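Local coordinates for putative acetoin utilization protein, acetoin dehydrogenase (Thermus thermophilus, PDB 5AWE), which is of unknown function but joins a tandem pair of CBS domains to an ACT domain, a make-up consistent with regulatory binding of small ligands, at residues V14-V20 against L75-V80; L43-V47 against V80-V85; W6-P11 against V118-T122. All coordinates share one frame. Residues are numbered along the deposited sequence.

Interaction 1: residues V14-V20 against L75-V80; sequences VAPDTPV and LTVREV
Two irregular segments meet here, bridged once at P19 and T76 (CA to CA 4.3 Å). In 14-20 a type I turn from A15 to T18 is closed by T18 N to A15 O (2.8 Å) and by T18 OG1 to A15 O (2.7 Å); P19 holds the N-cap position right before the helix that V20 begins. Along 75-80, L75 is extended: L75 O accepts V20 N (2.9 Å), and L75 CG lies 3.7 Å from CG2 of V20 (chi1 t). T76, also extended, sets its CA 3.5 Å from T18 O in a CH...O contact, while T76 OG1 binds a water (2.8 Å) that donates to D17 OD1 (3.2 Å). From V77 to E79 the backbone takes helical angles. V77 N donates to T18 O (2.8 Å), and V77 CG1 packs on V14 CG1 (3.9 Å). R78 N donates to P16 O (2.8 Å); the R78 side chain (t, t, m) brings R78 NH2 to D17 OD1 in a 3.0 Å salt bridge, and P16 CB lies over one guanidinium face, 3.4 Å from R78 CZ. V80 CG2 reaches V20 CG2 at 4.2 Å. As in tandem CBS modules, the loop entering helix 20-30 of one motif meets the early part of the second. V14, P16 and V77 rest on V37 of strand 34-39, V77 also on V47 of strand 42-48, while V20 and V80 cover L52 of helix 49-53.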
ATOM      1  N   VAL A  14      21.485   9.320  -9.943  1.00 30.70           N
ATOM      2  CA  VAL A  14      20.392   9.936  -9.235  1.00 31.01           C
ATOM      3  C   VAL A  14      21.047  10.809  -8.169  1.00 31.26           C
ATOM      4  O   VAL A  14      22.255  10.698  -7.934  1.00 30.86           O
ATOM      5  CB  VAL A  14      19.479   8.825  -8.622  1.00 33.62           C
ATOM      6  CG1 VAL A  14      19.870   8.535  -7.185  1.00 35.73           C
ATOM      7  CG2 VAL A  14      18.028   9.199  -8.762  1.00 31.94           C
ATOM      8  N   ALA A  15      20.267  11.690  -7.550  1.00 30.76           N
ATOM      9  CA  ALA A  15      20.781  12.552  -6.491  1.00 30.34           C
ATOM     10  C   ALA A  15      20.181  12.132  -5.147  1.00 30.46           C
ATOM     11  O   ALA A  15      19.069  11.612  -5.089  1.00 30.33           O
ATOM     12  CB  ALA A  15      20.446  14.011  -6.790  1.00 28.70           C
ATOM     13  N   PRO A  16      20.911  12.371  -4.046  1.00 30.36           N
ATOM     14  CA  PRO A  16      20.448  12.008  -2.702  1.00 30.97           C
ATOM     15  C   PRO A  16      19.034  12.493  -2.357  1.00 32.99           C
ATOM     16  O   PRO A  16      18.305  11.830  -1.613  1.00 33.02           O
ATOM     17  CB  PRO A  16      21.504  12.619  -1.781  1.00 30.17           C
ATOM     18  CG  PRO A  16      22.716  12.788  -2.648  1.00 30.58           C
ATOM     19  CD  PRO A  16      22.183  13.115  -4.008  1.00 27.96           C
ATOM     20  N   ASP A  17      18.653  13.650  -2.889  1.00 33.33           N
ATOM     21  CA  ASP A  17      17.355  14.229  -2.576  1.00 34.17           C
ATOM     22  C   ASP A  17      16.288  13.751  -3.545  1.00 33.75           C
ATOM     23  O   ASP A  17      15.124  14.121  -3.425  1.00 34.85           O
ATOM     24  CB  ASP A  17      17.428  15.757  -2.600  1.00 40.28           C
ATOM     25  CG  ASP A  17      18.181  16.324  -1.408  1.00 50.64           C
ATOM     26  OD1 ASP A  17      18.370  15.585  -0.412  1.00 58.81           O
ATOM     27  OD2 ASP A  17      18.586  17.508  -1.464  1.00 55.36           O
ATOM     28  N   THR A  18      16.684  12.931  -4.510  1.00 32.06           N
ATOM     29  CA  THR A  18      15.709  12.254  -5.360  1.00 32.55           C
ATOM     30  C   THR A  18      14.752  11.452  -4.471  1.00 32.68           C
ATOM     31  O   THR A  18      15.186  10.732  -3.572  1.00 32.29           O
ATOM     32  CB  THR A  18      16.411  11.286  -6.341  1.00 30.65           C
ATOM     33  OG1 THR A  18      17.359  12.014  -7.132  1.00 31.03           O
ATOM     34  CG2 THR A  18      15.396  10.618  -7.254  1.00 24.69           C
ATOM     35  N   PRO A  19      13.434  11.574  -4.705  1.00 32.61           N
ATOM     36  CA  PRO A  19      12.477  10.824  -3.881  1.00 32.42           C
ATOM     37  C   PRO A  19      12.581   9.337  -4.196  1.00 32.50           C
ATOM     38  O   PRO A  19      12.723   8.957  -5.360  1.00 32.05           O
ATOM     39  CB  PRO A  19      11.112  11.394  -4.287  1.00 34.06           C
ATOM     40  CG  PRO A  19      11.415  12.687  -4.987  1.00 31.95           C
ATOM     41  CD  PRO A  19      12.751  12.472  -5.650  1.00 33.50           C
ATOM     42  N   VAL A  20      12.509   8.502  -3.163  1.00 32.35           N
ATOM     43  CA  VAL A  20      12.616   7.063  -3.335  1.00 33.59           C
ATOM     44  C   VAL A  20      11.716   6.556  -4.458  1.00 34.88           C
ATOM     45  O   VAL A  20      12.143   5.739  -5.279  1.00 34.81           O
ATOM     46  CB  VAL A  20      12.273   6.311  -2.012  1.00 34.57           C
ATOM     47  CG1 VAL A  20      12.149   4.811  -2.263  1.00 28.74           C
ATOM     48  CG2 VAL A  20      13.369   6.558  -0.978  1.00 35.45           C
ATOM     49  N   LEU A  75      10.213   9.877   1.591  1.00 31.20           N
ATOM     50  CA  LEU A  75      11.529   9.294   1.830  1.00 31.24           C
ATOM     51  C   LEU A  75      12.433   9.606   0.631  1.00 30.19           C
ATOM     52  O   LEU A  75      12.016   9.468  -0.520  1.00 29.16           O
ATOM     53  CB  LEU A  75      11.408   7.778   2.023  1.00 30.29           C
ATOM     54  CG  LEU A  75      12.613   7.013   2.581  1.00 33.52           C
ATOM     55  CD1 LEU A  75      12.935   7.493   3.989  1.00 29.19           C
ATOM     56  CD2 LEU A  75      12.297   5.521   2.602  1.00 28.06           C
ATOM     57  N   THR A  76      13.662  10.040   0.908  1.00 30.33           N
ATOM     58  CA  THR A  76      14.622  10.365  -0.150  1.00 29.55           C
ATOM     59  C   THR A  76      15.715   9.306  -0.285  1.00 28.81           C
ATOM     60  O   THR A  76      15.996   8.568   0.658  1.00 28.26           O
ATOM     61  CB  THR A  76      15.299  11.724   0.113  1.00 30.15           C
ATOM     62  OG1 THR A  76      16.087  11.650   1.311  1.00 27.74           O
ATOM     63  CG2 THR A  76      14.244  12.814   0.274  1.00 30.80           C
ATOM     64  N   VAL A  77      16.329   9.250  -1.464  1.00 28.97           N
ATOM     65  CA  VAL A  77      17.427   8.320  -1.745  1.00 29.12           C
ATOM     66  C   VAL A  77      18.533   8.360  -0.688  1.00 29.25           C
ATOM     67  O   VAL A  77      19.131   7.333  -0.362  1.00 27.46           O
ATOM     68  CB  VAL A  77      18.037   8.613  -3.143  1.00 30.39           C
ATOM     69  CG1 VAL A  77      19.331   7.855  -3.338  1.00 28.79           C
ATOM     70  CG2 VAL A  77      17.042   8.217  -4.227  1.00 30.21           C
ATOM     71  N   ARG A  78      18.790   9.547  -0.145  1.00 30.93           N
ATOM     72  CA  ARG A  78      19.845   9.718   0.845  1.00 32.28           C
ATOM     73  C   ARG A  78      19.648   8.834   2.071  1.00 32.82           C
ATOM     74  O   ARG A  78      20.617   8.389   2.676  1.00 32.53           O
ATOM     75  CB  ARG A  78      19.931  11.181   1.284  1.00 32.20           C
ATOM     76  CG  ARG A  78      21.156  11.481   2.141  1.00 32.86           C
ATOM     77  CD  ARG A  78      21.093  12.870   2.766  1.00 43.40           C
ATOM     78  NE  ARG A  78      20.795  13.913   1.786  1.00 48.37           N
ATOM     79  CZ  ARG A  78      21.708  14.493   1.013  1.00 49.39           C
ATOM     80  NH1 ARG A  78      22.982  14.129   1.103  1.00 47.30           N
ATOM     81  NH2 ARG A  78      21.347  15.436   0.152  1.00 47.88           N
ATOM     82  N   GLU A  79      18.391   8.578   2.425  1.00 33.84           N
ATOM     83  CA  GLU A  79      18.060   7.862   3.653  1.00 34.61           C
ATOM     84  C   GLU A  79      18.179   6.349   3.513  1.00 34.63           C
ATOM     85  O   GLU A  79      18.124   5.619   4.506  1.00 35.21           O
ATOM     86  CB  GLU A  79      16.640   8.227   4.099  1.00 36.46           C
ATOM     87  CG  GLU A  79      16.451   9.723   4.343  1.00 50.55           C
ATOM     88  CD  GLU A  79      15.063  10.069   4.845  1.00 62.00           C
ATOM     89  OE1 GLU A  79      14.421  10.973   4.257  1.00 66.40           O
ATOM     90  OE2 GLU A  79      14.615   9.441   5.829  1.00 69.01           O
ATOM     91  N   VAL A  80      18.343   5.872   2.284  1.00 32.91           N
ATOM     92  CA  VAL A  80      18.407   4.433   2.046  1.00 30.45           C
ATOM     93  C   VAL A  80      19.647   3.996   1.264  1.00 28.31           C
ATOM     94  O   VAL A  80      19.875   2.801   1.081  1.00 27.87           O
ATOM     95  CB  VAL A  80      17.147   3.944   1.290  1.00 30.70           C
ATOM     96  CG1 VAL A  80      15.905   4.220   2.128  1.00 28.76           C
ATOM     97  CG2 VAL A  80      17.041   4.650  -0.060  1.00 26.29           C
TER
HETATM   98  O   HOH W   1      17.379  13.931   2.143  1.00 53.65           O

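Interaction 2: residues L43-V47 against V80-V85; sequences LVGLV and VMARPV
Strand 42-48 receives 80-85 as an antiparallel partner through a single hydrogen-bonded pair, L46 with A82 (CA to CA 5.1 Å). L46 N donates to A82 O (3.0 Å) and A82 N to L46 O (2.8 Å), with V47 next to M81 and G45 next to R83. The main hollow lies over G45, where the chain is almost fully extended (phi/psi 175/173) and no side chain projects. Selenomethionine M81 (chi1 p, then t, t) lays its side chain across it, M81 SE 4.0 Å from G45 CA, and M81 CE ends 3.7 Å from V44 CG2 and 3.2 Å from V44 O. A CB on G45 would come within 2.5 Å of M81 SE, so the bare CA is what lets the bulky atom settle. G45 CA also makes a CH...O contact with A82 O (3.3 Å). V44 and G45 both face V37 of strand 34-39 in a classic beta bulge, and the arrangement is consistent with a tandem CBS pair, in which the early part of the second motif adds to the hairpin of the first. Next along the strand, V47 CG1 nestles against M81 CB (3.5 Å) and reaches V80 CG2 (4.3 Å). A second bump comes after the cis peptide before P84. This is V85 (chi1 t), which points toward the strand: V85 CG2 presses on G45 C (3.3 Å) and L46 CB (3.9 Å), and V85 CG1 meets L43 CD2 (4.1 Å). R83 (chi1 p) places one face of its guanidinium over V44 O, which lies 3.5 Å from R83 CZ.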
ATOM      1  N   LEU A  43      30.756  10.482  -6.307  1.00 30.12           N
ATOM      2  CA  LEU A  43      29.933   9.332  -5.953  1.00 28.04           C
ATOM      3  C   LEU A  43      29.763   9.265  -4.440  1.00 27.14           C
ATOM      4  O   LEU A  43      30.739   9.107  -3.715  1.00 26.60           O
ATOM      5  CB  LEU A  43      30.601   8.050  -6.450  1.00 29.42           C
ATOM      6  CG  LEU A  43      29.805   6.749  -6.335  1.00 31.86           C
ATOM      7  CD1 LEU A  43      28.561   6.825  -7.208  1.00 29.27           C
ATOM      8  CD2 LEU A  43      30.682   5.587  -6.767  1.00 33.24           C
ATOM      9  N   VAL A  44      28.532   9.388  -3.953  1.00 26.47           N
ATOM     10  CA  VAL A  44      28.322   9.462  -2.509  1.00 26.26           C
ATOM     11  C   VAL A  44      27.502   8.308  -1.951  1.00 26.02           C
ATOM     12  O   VAL A  44      27.263   8.231  -0.747  1.00 27.36           O
ATOM     13  CB  VAL A  44      27.639  10.795  -2.094  1.00 26.52           C
ATOM     14  CG1 VAL A  44      28.437  11.971  -2.628  1.00 24.43           C
ATOM     15  CG2 VAL A  44      26.196  10.837  -2.591  1.00 20.74           C
ATOM     16  N   GLY A  45      27.067   7.411  -2.825  1.00 25.84           N
ATOM     17  CA  GLY A  45      26.234   6.312  -2.375  1.00 24.31           C
ATOM     18  C   GLY A  45      25.717   5.457  -3.506  1.00 23.49           C
ATOM     19  O   GLY A  45      25.901   5.777  -4.677  1.00 22.88           O
ATOM     20  N   LEU A  46      25.061   4.358  -3.152  1.00 24.68           N
ATOM     21  CA  LEU A  46      24.547   3.421  -4.139  1.00 24.67           C
ATOM     22  C   LEU A  46      23.238   2.807  -3.665  1.00 25.71           C
ATOM     23  O   LEU A  46      23.086   2.475  -2.484  1.00 24.58           O
ATOM     24  CB  LEU A  46      25.578   2.320  -4.404  1.00 28.39           C
ATOM     25  CG  LEU A  46      25.343   1.374  -5.588  1.00 29.67           C
ATOM     26  CD1 LEU A  46      24.510   0.199  -5.149  1.00 32.82           C
ATOM     27  CD2 LEU A  46      24.668   2.126  -6.722  1.00 27.11           C
ATOM     28  N   VAL A  47      22.294   2.667  -4.593  1.00 26.07           N
ATOM     29  CA  VAL A  47      20.990   2.098  -4.286  1.00 26.98           C
ATOM     30  C   VAL A  47      20.596   1.043  -5.312  1.00 27.02           C
ATOM     31  O   VAL A  47      20.790   1.235  -6.517  1.00 27.37           O
ATOM     32  CB  VAL A  47      19.888   3.198  -4.251  1.00 27.36           C
ATOM     33  CG1 VAL A  47      20.095   4.119  -3.065  1.00 27.29           C
ATOM     34  CG2 VAL A  47      19.925   3.999  -5.526  1.00 25.88           C
ATOM     35  N   VAL A  80      18.343   5.872   2.284  1.00 32.91           N
ATOM     36  CA  VAL A  80      18.407   4.433   2.046  1.00 30.45           C
ATOM     37  C   VAL A  80      19.647   3.996   1.264  1.00 28.31           C
ATOM     38  O   VAL A  80      19.875   2.801   1.081  1.00 27.87           O
ATOM     39  CB  VAL A  80      17.147   3.944   1.290  1.00 30.70           C
ATOM     40  CG1 VAL A  80      15.905   4.220   2.128  1.00 28.76           C
ATOM     41  CG2 VAL A  80      17.041   4.650  -0.060  1.00 26.29           C
HETATM   42  N   MSE A  81      20.442   4.953   0.797  1.00 26.02           N
HETATM   43  CA  MSE A  81      21.595   4.604  -0.025  1.00 25.80           C
HETATM   44  C   MSE A  81      22.698   3.958   0.808  1.00 23.88           C
HETATM   45  O   MSE A  81      22.783   4.163   2.023  1.00 23.61           O
HETATM   46  CB  MSE A  81      22.131   5.837  -0.775  1.00 28.96           C
HETATM   47  CG  MSE A  81      22.678   6.966   0.092  1.00 38.60           C
HETATM   48 SE   MSE A  81      23.171   8.413  -0.898  1.00 53.73          SE
HETATM   49  CE  MSE A  81      24.352   9.161   0.207  1.00 45.16           C
ATOM     50  N   ALA A  82      23.524   3.150   0.151  1.00 22.24           N
ATOM     51  CA  ALA A  82      24.585   2.426   0.841  1.00 21.75           C
ATOM     52  C   ALA A  82      25.896   3.159   0.669  1.00 23.13           C
ATOM     53  O   ALA A  82      26.165   3.718  -0.397  1.00 21.05           O
ATOM     54  CB  ALA A  82      24.717   1.022   0.287  1.00 18.36           C
ATOM     55  N   ARG A  83      26.703   3.164   1.724  1.00 23.56           N
ATOM     56  CA  ARG A  83      28.083   3.601   1.621  1.00 26.43           C
ATOM     57  C   ARG A  83      28.947   2.982   2.717  1.00 28.37           C
ATOM     58  O   ARG A  83      28.445   2.500   3.731  1.00 29.00           O
ATOM     59  CB  ARG A  83      28.174   5.131   1.667  1.00 27.23           C
ATOM     60  CG  ARG A  83      27.806   5.768   2.986  1.00 31.79           C
ATOM     61  CD  ARG A  83      27.818   7.299   2.868  1.00 35.01           C
ATOM     62  NE  ARG A  83      29.055   7.797   2.267  1.00 41.22           N
ATOM     63  CZ  ARG A  83      29.279   9.071   1.953  1.00 46.12           C
ATOM     64  NH1 ARG A  83      30.434   9.425   1.407  1.00 49.30           N
ATOM     65  NH2 ARG A  83      28.353   9.996   2.182  1.00 46.14           N
ATOM     66  N   PRO A  84      30.266   2.961   2.504  1.00 29.31           N
ATOM     67  CA  PRO A  84      30.887   3.496   1.285  1.00 30.14           C
ATOM     68  C   PRO A  84      30.634   2.556   0.102  1.00 30.43           C
ATOM     69  O   PRO A  84      30.437   1.353   0.289  1.00 30.49           O
ATOM     70  CB  PRO A  84      32.365   3.599   1.660  1.00 29.42           C
ATOM     71  CG  PRO A  84      32.551   2.527   2.690  1.00 33.19           C
ATOM     72  CD  PRO A  84      31.258   2.419   3.450  1.00 28.85           C
ATOM     73  N   VAL A  85      30.622   3.102  -1.109  1.00 30.79           N
ATOM     74  CA  VAL A  85      30.336   2.299  -2.296  1.00 31.70           C
ATOM     75  C   VAL A  85      31.571   1.519  -2.745  1.00 31.64           C
ATOM     76  O   VAL A  85      32.662   2.074  -2.831  1.00 32.53           O
ATOM     77  CB  VAL A  85      29.870   3.182  -3.473  1.00 31.40           C
ATOM     78  CG1 VAL A  85      29.451   2.303  -4.643  1.00 31.74           C
ATOM     79  CG2 VAL A  85      28.725   4.086  -3.034  1.00 32.23           C
TER

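Interaction 3: residues W6-P11 against V118-T122; sequences WMTKDP and VGIIT
M7, a selenomethionine in chi1 p, lies over the bare CA of G119, with M7 SE 4.2 Å from G119 CA and M7 CE running on to V118 CG2 (3.8 Å). A CB on G119 would fall 2.6 Å from T8 O and 3.1 Å from M7 SE, so the close approach depends on glycine. The backbones pair antiparallel: T8 and I120 form the hydrogen-bonded pair, T8 N to I120 O at 2.7 Å and I120 N to T8 O at 2.8 Å, and K9 and G119 the non-hydrogen-bonded pair, CA to CA 4.2 Å. A weak third bond runs from D10 N to V118 O (3.4 Å). D10 has left-handed backbone angles (51/63) and turns the chain so that P11 points back, P11 CD 3.5 Å from G119 CA and P11 CB 4.0 Å from I120 CG2. T8 OG1 donates to a water (2.8 Å) that donates on to I120 O (3.0 Å). At the other end, M7 CB meets I121 CB and W6 CB meets I121 CD1, both at 4.2 Å. As in tandem CBS modules, the N-terminal strand is lent to the sheet of the other motif. Strand 8-9 forms an edge of that sheet within the chain; beyond 116-122 lies 108-113, where V111 faces the classic bulge of V118 and G119. W6 packs on A129 of helix 123-133 and L94 of helix 94-103.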
ATOM      1  N   TRP A   6      33.769  -4.597 -20.793  1.00 29.85           N
ATOM      2  CA  TRP A   6      32.528  -5.295 -20.512  1.00 30.03           C
ATOM      3  C   TRP A   6      31.487  -4.445 -19.799  1.00 30.97           C
ATOM      4  O   TRP A   6      30.313  -4.829 -19.721  1.00 31.04           O
ATOM      5  CB  TRP A   6      32.834  -6.565 -19.720  1.00 28.66           C
ATOM      6  CG  TRP A   6      33.822  -7.431 -20.443  1.00 31.68           C
ATOM      7  CD1 TRP A   6      35.187  -7.398 -20.327  1.00 30.24           C
ATOM      8  CD2 TRP A   6      33.529  -8.399 -21.450  1.00 28.24           C
ATOM      9  NE1 TRP A   6      35.758  -8.282 -21.206  1.00 32.77           N
ATOM     10  CE2 TRP A   6      34.763  -8.912 -21.907  1.00 28.63           C
ATOM     11  CE3 TRP A   6      32.342  -8.885 -22.011  1.00 26.75           C
ATOM     12  CZ2 TRP A   6      34.846  -9.887 -22.899  1.00 26.79           C
ATOM     13  CZ3 TRP A   6      32.424  -9.858 -23.000  1.00 30.44           C
ATOM     14  CH2 TRP A   6      33.670 -10.347 -23.433  1.00 33.21           C
HETATM   15  N   MSE A   7      31.905  -3.285 -19.298  1.00 30.97           N
HETATM   16  CA  MSE A   7      30.984  -2.394 -18.594  1.00 32.81           C
HETATM   17  C   MSE A   7      29.946  -1.783 -19.526  1.00 33.50           C
HETATM   18  O   MSE A   7      30.165  -1.673 -20.731  1.00 33.90           O
HETATM   19  CB  MSE A   7      31.752  -1.269 -17.902  1.00 32.80           C
HETATM   20  CG  MSE A   7      32.278  -0.199 -18.835  1.00 30.47           C
HETATM   21 SE   MSE A   7      33.320   0.980 -17.957  1.00 46.29          SE
HETATM   22  CE  MSE A   7      33.375   2.287 -19.182  1.00 41.27           C
ATOM     23  N   THR A   8      28.809  -1.395 -18.959  1.00 35.19           N
ATOM     24  CA  THR A   8      27.856  -0.537 -19.656  1.00 36.23           C
ATOM     25  C   THR A   8      28.224   0.920 -19.396  1.00 36.79           C
ATOM     26  O   THR A   8      28.340   1.343 -18.245  1.00 36.34           O
ATOM     27  CB  THR A   8      26.423  -0.778 -19.155  1.00 38.24           C
ATOM     28  OG1 THR A   8      26.031  -2.122 -19.451  1.00 39.19           O
ATOM     29  CG2 THR A   8      25.460   0.186 -19.819  1.00 41.82           C
ATOM     30  N   LYS A   9      28.410   1.686 -20.463  1.00 38.19           N
ATOM     31  CA  LYS A   9      28.850   3.069 -20.322  1.00 41.59           C
ATOM     32  C   LYS A   9      27.683   4.014 -20.042  1.00 42.22           C
ATOM     33  O   LYS A   9      26.529   3.711 -20.365  1.00 42.37           O
ATOM     34  CB  LYS A   9      29.593   3.523 -21.583  1.00 46.00           C
ATOM     35  CG  LYS A   9      30.935   2.839 -21.806  1.00 51.05           C
ATOM     36  CD  LYS A   9      31.608   3.326 -23.090  1.00 59.74           C
ATOM     37  CE  LYS A   9      31.997   4.805 -23.008  1.00 65.01           C
ATOM     38  NZ  LYS A   9      33.209   5.057 -22.166  1.00 63.93           N
ATOM     39  N   ASP A  10      27.996   5.153 -19.427  1.00 42.50           N
ATOM     40  CA  ASP A  10      27.015   6.214 -19.192  1.00 43.33           C
ATOM     41  C   ASP A  10      25.732   5.712 -18.522  1.00 42.37           C
ATOM     42  O   ASP A  10      24.646   5.798 -19.100  1.00 43.19           O
ATOM     43  CB  ASP A  10      26.667   6.904 -20.517  1.00 46.71           C
ATOM     44  CG  ASP A  10      27.888   7.517 -21.193  1.00 53.64           C
ATOM     45  OD1 ASP A  10      28.798   7.989 -20.475  1.00 56.24           O
ATOM     46  OD2 ASP A  10      27.940   7.528 -22.441  1.00 56.84           O
ATOM     47  N   PRO A  11      25.842   5.181 -17.292  1.00 40.13           N
ATOM     48  CA  PRO A  11      24.663   4.678 -16.583  1.00 38.02           C
ATOM     49  C   PRO A  11      23.796   5.818 -16.056  1.00 36.96           C
ATOM     50  O   PRO A  11      24.231   6.972 -16.005  1.00 36.86           O
ATOM     51  CB  PRO A  11      25.256   3.848 -15.450  1.00 37.66           C
ATOM     52  CG  PRO A  11      26.562   4.504 -15.171  1.00 35.19           C
ATOM     53  CD  PRO A  11      27.074   4.991 -16.504  1.00 37.71           C
ATOM     54  N   VAL A 118      32.467   6.342 -15.006  1.00 39.27           N
ATOM     55  CA  VAL A 118      32.468   6.089 -16.444  1.00 38.22           C
ATOM     56  C   VAL A 118      31.497   4.999 -16.894  1.00 38.01           C
ATOM     57  O   VAL A 118      31.152   4.913 -18.074  1.00 38.63           O
ATOM     58  CB  VAL A 118      33.874   5.709 -16.941  1.00 39.19           C
ATOM     59  CG1 VAL A 118      34.837   6.867 -16.706  1.00 38.48           C
ATOM     60  CG2 VAL A 118      34.357   4.457 -16.224  1.00 33.69           C
ATOM     61  N   GLY A 119      31.054   4.165 -15.962  1.00 37.18           N
ATOM     62  CA  GLY A 119      30.077   3.153 -16.313  1.00 35.60           C
ATOM     63  C   GLY A 119      29.702   2.215 -15.180  1.00 34.94           C
ATOM     64  O   GLY A 119      29.963   2.481 -14.003  1.00 34.05           O
ATOM     65  N   ILE A 120      29.081   1.101 -15.543  1.00 33.58           N
ATOM     66  CA  ILE A 120      28.657   0.138 -14.549  1.00 31.46           C
ATOM     67  C   ILE A 120      28.826  -1.284 -15.089  1.00 30.20           C
ATOM     68  O   ILE A 120      28.500  -1.561 -16.242  1.00 31.08           O
ATOM     69  CB  ILE A 120      27.190   0.421 -14.157  1.00 32.92           C
ATOM     70  CG1 ILE A 120      26.852  -0.282 -12.848  1.00 34.09           C
ATOM     71  CG2 ILE A 120      26.254  -0.010 -15.273  1.00 34.55           C
ATOM     72  CD1 ILE A 120      25.921   0.526 -11.993  1.00 36.33           C
ATOM     73  N   ILE A 121      29.360  -2.178 -14.265  1.00 28.68           N
ATOM     74  CA  ILE A 121      29.555  -3.566 -14.682  1.00 27.39           C
ATOM     75  C   ILE A 121      28.823  -4.527 -13.743  1.00 28.54           C
ATOM     76  O   ILE A 121      28.910  -4.412 -12.512  1.00 29.04           O
ATOM     77  CB  ILE A 121      31.066  -3.932 -14.738  1.00 22.28           C
ATOM     78  CG1 ILE A 121      31.243  -5.361 -15.273  1.00 25.75           C
ATOM     79  CG2 ILE A 121      31.692  -3.795 -13.357  1.00 22.17           C
ATOM     80  CD1 ILE A 121      32.690  -5.726 -15.628  1.00 14.18           C
ATOM     81  N   THR A 122      28.088  -5.468 -14.325  1.00 27.69           N
ATOM     82  CA  THR A 122      27.246  -6.354 -13.530  1.00 26.56           C
ATOM     83  C   THR A 122      27.713  -7.797 -13.619  1.00 24.36           C
ATOM     84  O   THR A 122      28.644  -8.118 -14.366  1.00 24.36           O
ATOM     85  CB  THR A 122      25.779  -6.297 -13.993  1.00 26.62           C
ATOM     86  OG1 THR A 122      25.668  -6.887 -15.293  1.00 27.63           O
ATOM     87  CG2 THR A 122      25.296  -4.845 -14.059  1.00 21.50           C
TER
HETATM   88  O   HOH W   2      25.967  -3.050 -16.853  1.00 44.73           O

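In the fold
From the N terminus, 6-11 comes first and waits more than a hundred residues for 118-122: interaction 3 closes the widest loop and holds both other contacts within it. Next, 14-20 leads into helix 20-30, and later 43-47 lies on strand 42-48; their partners, 75-80 and 80-85, follow one another and share V80, so interactions 1 and 2 cross. They also touch, V77 on V47 and P16 on V44, whereas interaction 3 stays about 6 Å from interaction 2 at the nearest atoms. Interactions 2 and 3 are counterparts, M81 and G45 matching M7 and G119, consistent with each CBS motif lending its first segment to the other's strands.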